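Local coordinates for hypothetical protein PA3499 (Pseudomonas aeruginosa, PDB 2IG8), which is of unknown function but belongs to the YjgF-like endoribonuclease L-PSP family and forms a trimer of small alpha-beta subunits, at residues A18-A23 with V31-T36; A97-F102 with G106-S111. All coordinates share one frame; numbering follows the deposited sequence.

Interaction 1. Residues A18-A23 with V31-T36; sequences ASWSNA and VMSGMT
Ser33 and the carbonyls of Ser21 and Asn22 make the polar heart of this contact. The Ser33 hydroxyl gives a hydrogen bond of 2.7 Å from Ser33 OG to Ser21 O, approaching from above the carbonyl plane, 45° out of it. The backbone bond from Ser33 N to Asn22 O, 2.8 Å long, is close to straight at 167°. With OG anti to its carbonyl carbon (chi1 -74°), Ser33 turns its hydroxyl at the Ser21 carbonyl and at Trp20, whose CD1 lies 3.4 Å from Ser33 OG. Serine suits the place, short enough to keep its hydroxyl beside the backbone carbonyls and able to donate while still accepting. Met35 CE packs against the end of the Asn22 side chain. Beyond these, Ala23 and Met32 form an antiparallel non-hydrogen-bonded pair, Ala23 CB 4.2 Å from Met32 CG, where both pack on Leu67; small alanine lets the strand lie close to helix 53-70. Asp14 holds Asn22 N, while Ser33 OG also accepts a hydrogen bond from Ser111 N and Ser21 OG bonds Phe108 O, both residues of the second subunit. The segments thus open the antiparallel pairing of strands 23-26 and 29-36, a hairpin of the YjgF-like fold, at a subunit interface.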
ATOM      1  N   ALA B  18       4.882 -14.373  16.083  1.00 32.33           N
ATOM      2  CA  ALA B  18       4.700 -13.412  15.000  1.00 30.45           C
ATOM      3  C   ALA B  18       5.005 -11.993  15.501  1.00 29.24           C
ATOM      4  O   ALA B  18       4.723 -11.666  16.652  1.00 29.78           O
ATOM      5  CB  ALA B  18       3.274 -13.502  14.471  1.00 29.43           C
ATOM      6  N   SER B  19       5.589 -11.165  14.635  1.00 27.61           N
ATOM      7  CA  SER B  19       5.804  -9.735  14.926  1.00 26.72           C
ATOM      8  C   SER B  19       4.808  -8.835  14.155  1.00 25.66           C
ATOM      9  O   SER B  19       5.141  -7.722  13.724  1.00 25.26           O
ATOM     10  CB  SER B  19       7.252  -9.363  14.626  1.00 26.67           C
ATOM     11  OG  SER B  19       7.622  -9.704  13.306  1.00 25.94           O
ATOM     12  N   TRP B  20       3.580  -9.333  14.020  1.00 24.51           N
ATOM     13  CA  TRP B  20       2.467  -8.580  13.460  1.00 24.13           C
ATOM     14  C   TRP B  20       1.162  -9.084  14.068  1.00 23.16           C
ATOM     15  O   TRP B  20       1.106 -10.190  14.626  1.00 22.34           O
ATOM     16  CB  TRP B  20       2.435  -8.716  11.947  1.00 24.56           C
ATOM     17  CG  TRP B  20       2.141 -10.125  11.504  1.00 25.70           C
ATOM     18  CD1 TRP B  20       0.919 -10.667  11.235  1.00 25.73           C
ATOM     19  CD2 TRP B  20       3.097 -11.157  11.304  1.00 25.81           C
ATOM     20  NE1 TRP B  20       1.060 -11.987  10.872  1.00 27.37           N
ATOM     21  CE2 TRP B  20       2.390 -12.314  10.920  1.00 26.30           C
ATOM     22  CE3 TRP B  20       4.490 -11.219  11.422  1.00 26.90           C
ATOM     23  CZ2 TRP B  20       3.031 -13.523  10.642  1.00 27.92           C
ATOM     24  CZ3 TRP B  20       5.124 -12.414  11.157  1.00 26.27           C
ATOM     25  CH2 TRP B  20       4.395 -13.551  10.760  1.00 26.49           C
ATOM     26  N   SER B  21       0.125  -8.260  13.953  1.00 22.34           N
ATOM     27  CA  SER B  21      -1.234  -8.623  14.318  1.00 22.31           C
ATOM     28  C   SER B  21      -2.032  -8.860  13.045  1.00 21.58           C
ATOM     29  O   SER B  21      -1.973  -8.049  12.104  1.00 21.68           O
ATOM     30  CB  SER B  21      -1.898  -7.503  15.128  1.00 22.09           C
ATOM     31  OG  SER B  21      -1.251  -7.310  16.374  1.00 21.67           O
ATOM     32  N   ASN B  22      -2.786  -9.953  13.006  1.00 21.05           N
ATOM     33  CA  ASN B  22      -3.608 -10.249  11.819  1.00 21.72           C
ATOM     34  C   ASN B  22      -4.628  -9.154  11.567  1.00 21.17           C
ATOM     35  O   ASN B  22      -4.811  -8.728  10.424  1.00 20.89           O
ATOM     36  CB  ASN B  22      -4.306 -11.624  11.940  1.00 21.58           C
ATOM     37  CG  ASN B  22      -3.367 -12.784  11.666  1.00 22.23           C
ATOM     38  OD1 ASN B  22      -3.590 -13.909  12.132  1.00 29.08           O
ATOM     39  ND2 ASN B  22      -2.311 -12.526  10.918  1.00 20.60           N
ATOM     40  N   ALA B  23      -5.286  -8.690  12.629  1.00 20.90           N
ATOM     41  CA  ALA B  23      -6.257  -7.605  12.491  1.00 21.62           C
ATOM     42  C   ALA B  23      -6.346  -6.705  13.734  1.00 21.47           C
ATOM     43  O   ALA B  23      -6.319  -7.181  14.879  1.00 22.51           O
ATOM     44  CB  ALA B  23      -7.632  -8.175  12.121  1.00 20.13           C
ATOM     45  N   VAL B  31      -7.932  -2.710  10.316  1.00 20.62           N
ATOM     46  CA  VAL B  31      -6.602  -2.780   9.747  1.00 20.56           C
ATOM     47  C   VAL B  31      -6.197  -4.239   9.767  1.00 19.89           C
ATOM     48  O   VAL B  31      -6.258  -4.887  10.812  1.00 20.91           O
ATOM     49  CB  VAL B  31      -5.603  -1.945  10.563  1.00 20.42           C
ATOM     50  CG1 VAL B  31      -4.196  -2.043   9.962  1.00 21.83           C
ATOM     51  CG2 VAL B  31      -6.078  -0.468  10.695  1.00 20.73           C
ATOM     52  N   MET B  32      -5.780  -4.750   8.618  1.00 19.33           N
ATOM     53  CA  MET B  32      -5.491  -6.153   8.466  1.00 18.99           C
ATOM     54  C   MET B  32      -4.121  -6.360   7.872  1.00 19.56           C
ATOM     55  O   MET B  32      -3.696  -5.607   6.992  1.00 20.67           O
ATOM     56  CB  MET B  32      -6.536  -6.804   7.524  1.00 18.50           C
ATOM     57  CG  MET B  32      -7.960  -6.879   8.098  1.00 18.64           C
ATOM     58  SD  MET B  32      -9.247  -7.510   6.941  1.00 13.77           S
ATOM     59  CE  MET B  32      -9.818  -5.922   6.303  1.00 16.17           C
ATOM     60  N   SER B  33      -3.456  -7.418   8.312  1.00 19.62           N
ATOM     61  CA  SER B  33      -2.254  -7.885   7.665  1.00 19.34           C
ATOM     62  C   SER B  33      -2.572  -8.496   6.323  1.00 19.99           C
ATOM     63  O   SER B  33      -3.702  -8.909   6.053  1.00 18.49           O
ATOM     64  CB  SER B  33      -1.535  -8.936   8.542  1.00 20.20           C
ATOM     65  OG  SER B  33      -0.897  -8.311   9.659  1.00 19.17           O
ATOM     66  N   GLY B  34      -1.548  -8.596   5.490  1.00 20.93           N
ATOM     67  CA  GLY B  34      -1.671  -9.272   4.220  1.00 21.23           C
ATOM     68  C   GLY B  34      -2.035 -10.722   4.451  1.00 21.05           C
ATOM     69  O   GLY B  34      -1.469 -11.388   5.334  1.00 22.11           O
ATOM     70  N   MET B  35      -3.004 -11.193   3.684  1.00 21.18           N
ATOM     71  CA  MET B  35      -3.499 -12.555   3.807  1.00 20.91           C
ATOM     72  C   MET B  35      -3.090 -13.426   2.616  1.00 20.78           C
ATOM     73  O   MET B  35      -3.035 -12.969   1.472  1.00 20.04           O
ATOM     74  CB  MET B  35      -5.022 -12.543   3.987  1.00 20.77           C
ATOM     75  CG  MET B  35      -5.501 -12.054   5.388  1.00 21.48           C
ATOM     76  SD  MET B  35      -5.142 -13.157   6.781  1.00 15.76           S
ATOM     77  CE  MET B  35      -3.978 -12.108   7.708  1.00 20.56           C
ATOM     78  N   THR B  36      -2.779 -14.691   2.912  1.00 20.52           N
ATOM     79  CA  THR B  36      -2.361 -15.655   1.917  1.00 20.11           C
ATOM     80  C   THR B  36      -3.137 -16.964   2.133  1.00 20.29           C
ATOM     81  O   THR B  36      -3.814 -17.146   3.168  1.00 19.25           O
ATOM     82  CB  THR B  36      -0.866 -15.986   2.003  1.00 20.99           C
ATOM     83  OG1 THR B  36      -0.647 -16.876   3.102  1.00 19.71           O
ATOM     84  CG2 THR B  36       0.006 -14.731   2.157  1.00 20.13           C
TER

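Interaction 2. Residues A97-F102 with G106-S111; sequences ARQEFF and GTFPAS
Phe108, with the most surface buried here, lays its ring edge against the last turn of helix 91-101 and beside Phe102. Its CE1 edge meets the helix backbone, 3.6 Å from Arg98 O and near the ring plane, while Phe108 CZ lies 3.5 Å from Gln99 OE1. Gln99 bends at chi2 (-76°), which brings its amide back to the ring although its side chain sets out away from it. Phe102, just past the helix, packs obliquely against Phe108, centroids 5.6 Å apart with planes at 75°. One face of the Phe102 ring takes Pro109 in a CH-pi contact, CD 4.0 Å from the centroid; Phe101 covers the opposite face. Flat, apolar rings suit this buried place, and rigid proline offers a compact CH edge. The contact closes the beta-alpha-beta unit of strand 78-85, helix 91-101 and strand 110-115, and Leu78 and Leu81 of the first strand pack on Phe102. Long Arg98 spans helix to strand: its NH2 gives Ser111 OG a weak hydrogen bond of 2.8 Å at the guanidinium edge. A water joins Arg98 NH1 to the same hydroxyl, which Ser111 also turns to Leu81 O. Arg98 NE bonds weakly to Ser19 of the third subunit.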
ATOM      1  N   ALA B  97     -12.152 -14.720  -9.104  1.00 20.46           N
ATOM      2  CA  ALA B  97     -12.335 -14.871  -7.656  1.00 21.39           C
ATOM      3  C   ALA B  97     -13.174 -13.723  -7.071  1.00 21.45           C
ATOM      4  O   ALA B  97     -14.134 -13.940  -6.329  1.00 19.51           O
ATOM      5  CB  ALA B  97     -11.002 -14.960  -6.948  1.00 19.78           C
ATOM      6  N   ARG B  98     -12.824 -12.495  -7.457  1.00 20.87           N
ATOM      7  CA  ARG B  98     -13.567 -11.340  -7.026  1.00 21.00           C
ATOM      8  C   ARG B  98     -15.017 -11.347  -7.508  1.00 20.84           C
ATOM      9  O   ARG B  98     -15.934 -11.016  -6.724  1.00 20.59           O
ATOM     10  CB  ARG B  98     -12.858 -10.065  -7.447  1.00 20.51           C
ATOM     11  CG  ARG B  98     -11.649  -9.785  -6.586  1.00 20.13           C
ATOM     12  CD  ARG B  98     -11.128  -8.381  -6.806  1.00 22.13           C
ATOM     13  NE  ARG B  98     -10.486  -8.232  -8.104  1.00 20.98           N
ATOM     14  CZ  ARG B  98      -9.502  -7.373  -8.374  1.00 24.15           C
ATOM     15  NH1 ARG B  98      -8.983  -7.347  -9.593  1.00 25.95           N
ATOM     16  NH2 ARG B  98      -9.039  -6.542  -7.453  1.00 25.79           N
ATOM     17  N   GLN B  99     -15.253 -11.729  -8.753  1.00 20.46           N
ATOM     18  CA  GLN B  99     -16.637 -11.773  -9.251  1.00 21.17           C
ATOM     19  C   GLN B  99     -17.457 -12.737  -8.394  1.00 21.79           C
ATOM     20  O   GLN B  99     -18.606 -12.461  -8.050  1.00 22.00           O
ATOM     21  CB  GLN B  99     -16.701 -12.185 -10.716  1.00 22.02           C
ATOM     22  CG  GLN B  99     -16.155 -11.096 -11.658  1.00 23.36           C
ATOM     23  CD  GLN B  99     -17.095  -9.926 -11.870  1.00 24.95           C
ATOM     24  OE1 GLN B  99     -18.252  -9.943 -11.465  1.00 24.94           O
ATOM     25  NE2 GLN B  99     -16.583  -8.883 -12.509  1.00 29.90           N
ATOM     26  N   GLU B 100     -16.861 -13.863  -8.015  1.00 21.59           N
ATOM     27  CA  GLU B 100     -17.594 -14.849  -7.229  1.00 22.44           C
ATOM     28  C   GLU B 100     -17.790 -14.411  -5.788  1.00 21.61           C
ATOM     29  O   GLU B 100     -18.884 -14.523  -5.253  1.00 22.42           O
ATOM     30  CB  GLU B 100     -16.911 -16.227  -7.335  1.00 22.12           C
ATOM     31  CG  GLU B 100     -16.967 -16.748  -8.740  1.00 25.64           C
ATOM     32  CD  GLU B 100     -16.132 -18.015  -8.994  1.00 27.79           C
ATOM     33  OE1 GLU B 100     -15.338 -18.432  -8.116  1.00 31.93           O
ATOM     34  OE2 GLU B 100     -16.275 -18.551 -10.117  1.00 33.11           O
ATOM     35  N   PHE B 101     -16.737 -13.878  -5.171  1.00 21.71           N
ATOM     36  CA  PHE B 101     -16.757 -13.429  -3.779  1.00 22.15           C
ATOM     37  C   PHE B 101     -17.722 -12.268  -3.573  1.00 21.94           C
ATOM     38  O   PHE B 101     -18.423 -12.199  -2.561  1.00 22.82           O
ATOM     39  CB  PHE B 101     -15.344 -13.021  -3.368  1.00 23.10           C
ATOM     40  CG  PHE B 101     -15.187 -12.667  -1.902  1.00 22.44           C
ATOM     41  CD1 PHE B 101     -15.202 -13.648  -0.932  1.00 26.15           C
ATOM     42  CD2 PHE B 101     -14.975 -11.372  -1.515  1.00 22.29           C
ATOM     43  CE1 PHE B 101     -15.038 -13.323   0.409  1.00 24.39           C
ATOM     44  CE2 PHE B 101     -14.775 -11.036  -0.170  1.00 26.82           C
ATOM     45  CZ  PHE B 101     -14.814 -12.035   0.784  1.00 24.50           C
ATOM     46  N   PHE B 102     -17.764 -11.371  -4.548  1.00 20.25           N
ATOM     47  CA  PHE B 102     -18.664 -10.241  -4.516  1.00 19.99           C
ATOM     48  C   PHE B 102     -19.929 -10.472  -5.351  1.00 19.85           C
ATOM     49  O   PHE B 102     -20.513  -9.516  -5.869  1.00 20.81           O
ATOM     50  CB  PHE B 102     -17.907  -8.996  -5.009  1.00 20.06           C
ATOM     51  CG  PHE B 102     -16.808  -8.549  -4.080  1.00 20.18           C
ATOM     52  CD1 PHE B 102     -17.123  -7.997  -2.851  1.00 22.17           C
ATOM     53  CD2 PHE B 102     -15.470  -8.666  -4.436  1.00 20.85           C
ATOM     54  CE1 PHE B 102     -16.129  -7.568  -1.965  1.00 20.66           C
ATOM     55  CE2 PHE B 102     -14.435  -8.243  -3.532  1.00 20.93           C
ATOM     56  CZ  PHE B 102     -14.783  -7.696  -2.316  1.00 21.48           C
ATOM     57  N   GLY B 106     -22.843  -5.002  -6.633  1.00 21.38           N
ATOM     58  CA  GLY B 106     -22.392  -4.506  -7.950  1.00 21.40           C
ATOM     59  C   GLY B 106     -21.141  -3.658  -7.912  1.00 22.09           C
ATOM     60  O   GLY B 106     -20.390  -3.606  -8.883  1.00 23.82           O
ATOM     61  N   THR B 107     -20.884  -3.035  -6.773  1.00 21.05           N
ATOM     62  CA  THR B 107     -19.755  -2.127  -6.617  1.00 20.91           C
ATOM     63  C   THR B 107     -18.612  -2.835  -5.926  1.00 21.50           C
ATOM     64  O   THR B 107     -18.774  -3.351  -4.828  1.00 22.49           O
ATOM     65  CB  THR B 107     -20.130  -0.878  -5.783  1.00 21.11           C
ATOM     66  OG1 THR B 107     -21.254  -0.231  -6.365  1.00 20.51           O
ATOM     67  CG2 THR B 107     -18.934   0.121  -5.737  1.00 20.96           C
ATOM     68  N   PHE B 108     -17.456  -2.866  -6.589  1.00 20.80           N
ATOM     69  CA  PHE B 108     -16.274  -3.520  -6.081  1.00 20.03           C
ATOM     70  C   PHE B 108     -15.342  -2.537  -5.360  1.00 20.29           C
ATOM     71  O   PHE B 108     -15.325  -1.324  -5.660  1.00 20.55           O
ATOM     72  CB  PHE B 108     -15.515  -4.187  -7.232  1.00 19.60           C
ATOM     73  CG  PHE B 108     -16.220  -5.362  -7.845  1.00 18.94           C
ATOM     74  CD1 PHE B 108     -15.885  -6.661  -7.476  1.00 17.90           C
ATOM     75  CD2 PHE B 108     -17.195  -5.177  -8.814  1.00 19.27           C
ATOM     76  CE1 PHE B 108     -16.486  -7.748  -8.032  1.00 19.69           C
ATOM     77  CE2 PHE B 108     -17.846  -6.300  -9.403  1.00 19.99           C
ATOM     78  CZ  PHE B 108     -17.482  -7.597  -8.977  1.00 18.45           C
ATOM     79  N   PRO B 109     -14.526  -3.054  -4.431  1.00 20.27           N
ATOM     80  CA  PRO B 109     -13.468  -2.217  -3.881  1.00 20.55           C
ATOM     81  C   PRO B 109     -12.510  -1.671  -4.949  1.00 20.87           C
ATOM     82  O   PRO B 109     -12.342  -2.277  -6.010  1.00 20.36           O
ATOM     83  CB  PRO B 109     -12.702  -3.174  -2.964  1.00 20.53           C
ATOM     84  CG  PRO B 109     -13.672  -4.237  -2.615  1.00 20.07           C
ATOM     85  CD  PRO B 109     -14.517  -4.410  -3.831  1.00 20.74           C
ATOM     86  N   ALA B 110     -11.843  -0.567  -4.638  1.00 20.14           N
ATOM     87  CA  ALA B 110     -10.719  -0.117  -5.449  1.00 20.56           C
ATOM     88  C   ALA B 110      -9.619  -1.184  -5.357  1.00 21.21           C
ATOM     89  O   ALA B 110      -9.634  -2.020  -4.464  1.00 20.59           O
ATOM     90  CB  ALA B 110     -10.200   1.234  -4.958  1.00 20.25           C
ATOM     91  N   SER B 111      -8.708  -1.184  -6.327  1.00 22.12           N
ATOM     92  CA  SER B 111      -7.648  -2.199  -6.369  1.00 22.59           C
ATOM     93  C   SER B 111      -6.407  -1.755  -7.091  1.00 22.07           C
ATOM     94  O   SER B 111      -6.468  -0.956  -8.023  1.00 22.10           O
ATOM     95  CB  SER B 111      -8.163  -3.450  -7.049  1.00 22.73           C
ATOM     96  OG  SER B 111      -7.185  -4.492  -6.980  1.00 25.31           O
TER
HETATM   97  O   HOH W   1      -7.033  -5.181  -9.822  1.00 32.76           O

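Overall arrangement
Interaction 1 closes along the chain before interaction 2 opens, and the two lie on opposite sides of the chain's centre, their own centres 21 Å apart and their nearest atoms about 9 Å apart. Both reach the same mixed sheet: interaction 1 through neighbouring strands 23-26 and 29-36, interaction 2 through strand 110-115, an outermost strand within the chain. They do not touch inside one subunit, yet across the trimer they are complementary. The 18-23 and 31-36 surface of one copy meets the 97-102 and 106-111 surface of the next, so each subunit offers one of the two surfaces to each neighbour and the pairing repeats around the assembly.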